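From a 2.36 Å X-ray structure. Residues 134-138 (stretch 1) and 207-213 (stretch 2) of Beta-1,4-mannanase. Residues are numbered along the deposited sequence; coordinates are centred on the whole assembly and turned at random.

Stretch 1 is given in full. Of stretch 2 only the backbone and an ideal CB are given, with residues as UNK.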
ATOM      1  N   GLY A 134       2.881  -0.653 -10.049  1.00 29.31           N
ATOM      2  CA  GLY A 134       3.233   0.404 -11.002  1.00 30.12           C
ATOM      3  C   GLY A 134       4.748   0.562 -11.158  1.00 32.23           C
ATOM      4  O   GLY A 134       5.234   1.183 -12.118  1.00 30.58           O
ATOM      5  N   ALA A 135       5.512   0.014 -10.228  1.00 33.85           N
ATOM      6  CA  ALA A 135       6.989   0.026 -10.348  1.00 39.18           C
ATOM      7  C   ALA A 135       7.404  -0.613 -11.676  1.00 39.77           C
ATOM      8  O   ALA A 135       8.093  -0.021 -12.486  1.00 36.87           O
ATOM      9  CB  ALA A 135       7.644  -0.710  -9.167  1.00 39.69           C
ATOM     10  N   LEU A 136       6.929  -1.842 -11.862  1.00 45.56           N
ATOM     11  CA  LEU A 136       7.022  -2.596 -13.093  1.00 41.05           C
ATOM     12  C   LEU A 136       5.567  -2.938 -13.437  1.00 43.51           C
ATOM     13  O   LEU A 136       4.737  -3.161 -12.546  1.00 37.08           O
ATOM     14  CB  LEU A 136       7.852  -3.853 -12.858  1.00 41.45           C
ATOM     15  CG  LEU A 136       9.387  -3.883 -13.111  1.00 46.88           C
ATOM     16  CD1 LEU A 136      10.149  -2.555 -12.923  1.00 46.32           C
ATOM     17  CD2 LEU A 136      10.035  -5.020 -12.303  1.00 44.96           C
ATOM     18  N   GLN A 137       5.233  -2.920 -14.722  1.00 46.18           N
ATOM     19  CA  GLN A 137       3.899  -3.368 -15.167  1.00 44.67           C
ATOM     20  C   GLN A 137       3.980  -3.811 -16.623  1.00 43.19           C
ATOM     21  O   GLN A 137       3.576  -3.097 -17.543  1.00 37.82           O
ATOM     22  CB  GLN A 137       2.864  -2.260 -14.990  1.00 44.81           C
ATOM     23  CG  GLN A 137       1.430  -2.686 -15.273  1.00 42.55           C
ATOM     24  CD  GLN A 137       1.024  -3.912 -14.485  1.00 44.45           C
ATOM     25  OE1 GLN A 137       0.912  -3.864 -13.246  1.00 42.68           O
ATOM     26  NE2 GLN A 137       0.781  -5.025 -15.197  1.00 42.88           N
ATOM     27  N   ASN A 138       4.514  -5.017 -16.798  1.00 43.51           N
ATOM     28  CA  ASN A 138       4.919  -5.538 -18.101  1.00 39.52           C
ATOM     29  C   ASN A 138       3.807  -6.300 -18.797  1.00 38.44           C
ATOM     30  O   ASN A 138       4.074  -7.090 -19.699  1.00 37.75           O
ATOM     31  CB  ASN A 138       6.134  -6.446 -17.911  1.00 41.74           C
ATOM     32  CG  ASN A 138       7.372  -5.684 -17.461  1.00 40.37           C
ATOM     33  OD1 ASN A 138       7.950  -5.951 -16.398  1.00 39.86           O
ATOM     34  ND2 ASN A 138       7.794  -4.747 -18.285  1.00 38.54           N
ATOM     35  N   UNK A 207      10.196   6.706 -14.106  1.00 41.83           N
ATOM     36  CA  UNK A 207      10.116   6.121 -15.444  1.00 38.89           C
ATOM     37  C   UNK A 207      10.964   4.882 -15.585  1.00 40.45           C
ATOM     38  O   UNK A 207      11.101   4.354 -16.674  1.00 47.60           O
ATOM     39  CB  UNK A 207      10.539   7.148 -16.497  1.00 38.89           C
ATOM     40  N   UNK A 208      11.529   4.395 -14.487  1.00 41.94           N
ATOM     41  CA  UNK A 208      12.532   3.321 -14.558  1.00 42.93           C
ATOM     42  C   UNK A 208      11.934   1.997 -15.103  1.00 43.52           C
ATOM     43  O   UNK A 208      12.662   1.134 -15.660  1.00 36.69           O
ATOM     44  CB  UNK A 208      13.132   3.086 -13.170  1.00 42.93           C
ATOM     45  N   UNK A 209      10.616   1.849 -14.935  1.00 35.94           N
ATOM     46  CA  UNK A 209       9.908   0.706 -15.479  1.00 37.21           C
ATOM     47  C   UNK A 209       9.473   0.910 -16.914  1.00 35.60           C
ATOM     48  O   UNK A 209       8.769   0.096 -17.478  1.00 37.52           O
ATOM     49  CB  UNK A 209       8.686   0.392 -14.614  1.00 37.21           C
ATOM     50  N   UNK A 210       9.942   1.972 -17.530  1.00 36.82           N
ATOM     51  CA  UNK A 210       9.479   2.339 -18.843  1.00 38.23           C
ATOM     52  C   UNK A 210       8.412   3.421 -18.692  1.00 42.30           C
ATOM     53  O   UNK A 210       7.589   3.379 -17.768  1.00 43.40           O
ATOM     54  CB  UNK A 210       8.940   1.122 -19.597  1.00 38.23           C
ATOM     55  N   UNK A 211       8.416   4.373 -19.620  1.00 42.53           N
ATOM     56  CA  UNK A 211       7.609   5.559 -19.492  1.00 46.45           C
ATOM     57  C   UNK A 211       6.290   5.371 -20.208  1.00 49.96           C
ATOM     58  O   UNK A 211       6.140   5.810 -21.336  1.00 51.82           O
ATOM     59  CB  UNK A 211       8.351   6.781 -20.037  1.00 46.45           C
ATOM     60  N   UNK A 212       5.328   4.749 -19.522  1.00 49.38           N
ATOM     61  CA  UNK A 212       4.056   4.312 -20.137  1.00 49.77           C
ATOM     62  C   UNK A 212       2.866   5.252 -19.968  1.00 48.17           C
ATOM     63  O   UNK A 212       2.100   5.451 -20.897  1.00 49.92           O
ATOM     64  CB  UNK A 212       3.668   2.951 -19.555  1.00 49.77           C
ATOM     65  N   UNK A 213       2.695   5.795 -18.772  1.00 49.89           N
ATOM     66  CA  UNK A 213       1.485   6.519 -18.420  1.00 51.49           C
ATOM     67  C   UNK A 213       1.760   7.978 -18.019  1.00 54.84           C
ATOM     68  O   UNK A 213       2.634   8.251 -17.194  1.00 51.32           O
ATOM     69  CB  UNK A 213       0.770   5.793 -17.278  1.00 51.49           C
TER

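Stretch 2 runs past stretch 1 as irregular chain, and no hydrogen bond joins the two, so the choice of side chain rests on backbone angles, apolar packing and the space left between the backbones.

Position 207 opens a type I turn that ends at 210. Its CA-to-CB bond points away from stretch 1, which therefore offers no guidance, but its phi of 88° is positive and by itself favours glycine; Asn or Asp would be the usual second choices. The residue is Gly207, and its O accepts a hydrogen bond from the N of the residue at 210 (2.8 Å), closing the turn.

At position 208, phi/psi of -65/-25 suit almost any residue. The CA-to-CB bond points sideways and nothing of stretch 1 lies within 5.5 Å of the ideal CB, so a small side chain would make no contact. A long one could turn back to the apolar groups offered by Ala135 CB and Leu136 CD1; Leu, Met or an aromatic residue would suit. The residue is Trp208. With chi1 at 75° (p) and chi2 at 89°, the indole turns toward stretch 1, bringing Trp208 CZ2 to 3.8 Å from Ala135 CB and Trp208 CD1 to 4.4 Å from Leu136 CD1. Both groups meet the ring obliquely. The breadth of the indole lets one side chain reach two neighbouring residues.

Position 209 is the most tightly constrained by stretch 1. Its CA-to-CB bond points toward that stretch, and the ideal CB would lie just 2.2 Å from Ala135 O, a clash. Phi/psi of -86/9 would admit other residues; it is the neighbouring carbonyl that leaves room for glycine alone. Gly209 uses the space for a close backbone approach: its CA lies 5.0 Å from Leu136 CA and 3.6 Å from Ala135 O, with an angle of 148° at the hydrogen, a CA-H...O contact. Leu136 CD1 also packs 4.2 Å from Gly209 CA.

Position 210 has phi/psi of 98/143, at which a CB would be jammed against the carbonyl O of the preceding residue. Glycine is required by the backbone itself, with no help from stretch 1. Gly210 supplies the N that closes the turn.

Position 211 is out of reach of stretch 1, and with phi/psi of -94/84 many residues would do; the residue is Lys211, whose side chain makes no contact with stretch 1.

Position 212 points its CB toward stretch 1, yet the ideal CB touches nothing. A long, flexible side chain could cross the gap; Lys, Arg or Gln would bring a donor toward the acceptor Gln137 O, while Met could only pack. Lys212 crosses it with chi1 m, chi2 and chi3 t and chi4 m, placing CE 3.6 Å from Gln137 O. The approach is a methylene packing against a carbonyl, with no hydrogen bond.

Position 213 also points toward stretch 1 across a gap, where the CB and CG methylenes of Gln137 give a large apolar side chain something to approach. Phe213 brings its CZ to 4.8 Å from Gln137 CG, near but short of close contact.

Stretch 2 207-213: GWGGKKF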
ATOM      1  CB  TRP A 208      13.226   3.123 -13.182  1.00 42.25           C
ATOM      2  CG  TRP A 208      12.423   2.411 -12.125  1.00 46.04           C
ATOM      3  CD1 TRP A 208      12.375   1.061 -11.894  1.00 46.18           C
ATOM      4  CD2 TRP A 208      11.570   3.005 -11.146  1.00 44.52           C
ATOM      5  NE1 TRP A 208      11.530   0.789 -10.848  1.00 41.64           N
ATOM      6  CE2 TRP A 208      11.027   1.961 -10.373  1.00 42.59           C
ATOM      7  CE3 TRP A 208      11.201   4.311 -10.857  1.00 46.70           C
ATOM      8  CZ2 TRP A 208      10.138   2.187  -9.332  1.00 47.04           C
ATOM      9  CZ3 TRP A 208      10.311   4.536  -9.805  1.00 46.46           C
ATOM     10  CH2 TRP A 208       9.798   3.479  -9.059  1.00 45.24           C
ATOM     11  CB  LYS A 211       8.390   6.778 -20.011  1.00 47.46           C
ATOM     12  CG  LYS A 211       9.448   7.273 -19.012  1.00 46.06           C
ATOM     13  CD  LYS A 211      10.728   7.816 -19.662  1.00 46.60           C
ATOM     14  CE  LYS A 211      11.404   8.858 -18.773  1.00 46.66           C
ATOM     15  NZ  LYS A 211      12.478   9.655 -19.418  1.00 45.03           N
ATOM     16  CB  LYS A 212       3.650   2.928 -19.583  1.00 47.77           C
ATOM     17  CG  LYS A 212       4.790   1.916 -19.606  1.00 47.00           C
ATOM     18  CD  LYS A 212       4.340   0.535 -19.167  1.00 45.57           C
ATOM     19  CE  LYS A 212       5.535  -0.413 -19.029  1.00 47.04           C
ATOM     20  NZ  LYS A 212       6.132  -0.797 -20.342  1.00 46.85           N
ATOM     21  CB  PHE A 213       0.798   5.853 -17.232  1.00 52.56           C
ATOM     22  CG  PHE A 213       0.757   4.348 -17.298  1.00 53.24           C
ATOM     23  CD1 PHE A 213      -0.016   3.706 -18.247  1.00 49.62           C
ATOM     24  CD2 PHE A 213       1.458   3.579 -16.375  1.00 51.33           C
ATOM     25  CE1 PHE A 213      -0.063   2.336 -18.296  1.00 48.54           C
ATOM     26  CE2 PHE A 213       1.405   2.200 -16.428  1.00 52.44           C
ATOM     27  CZ  PHE A 213       0.648   1.578 -17.392  1.00 46.11           C
TER
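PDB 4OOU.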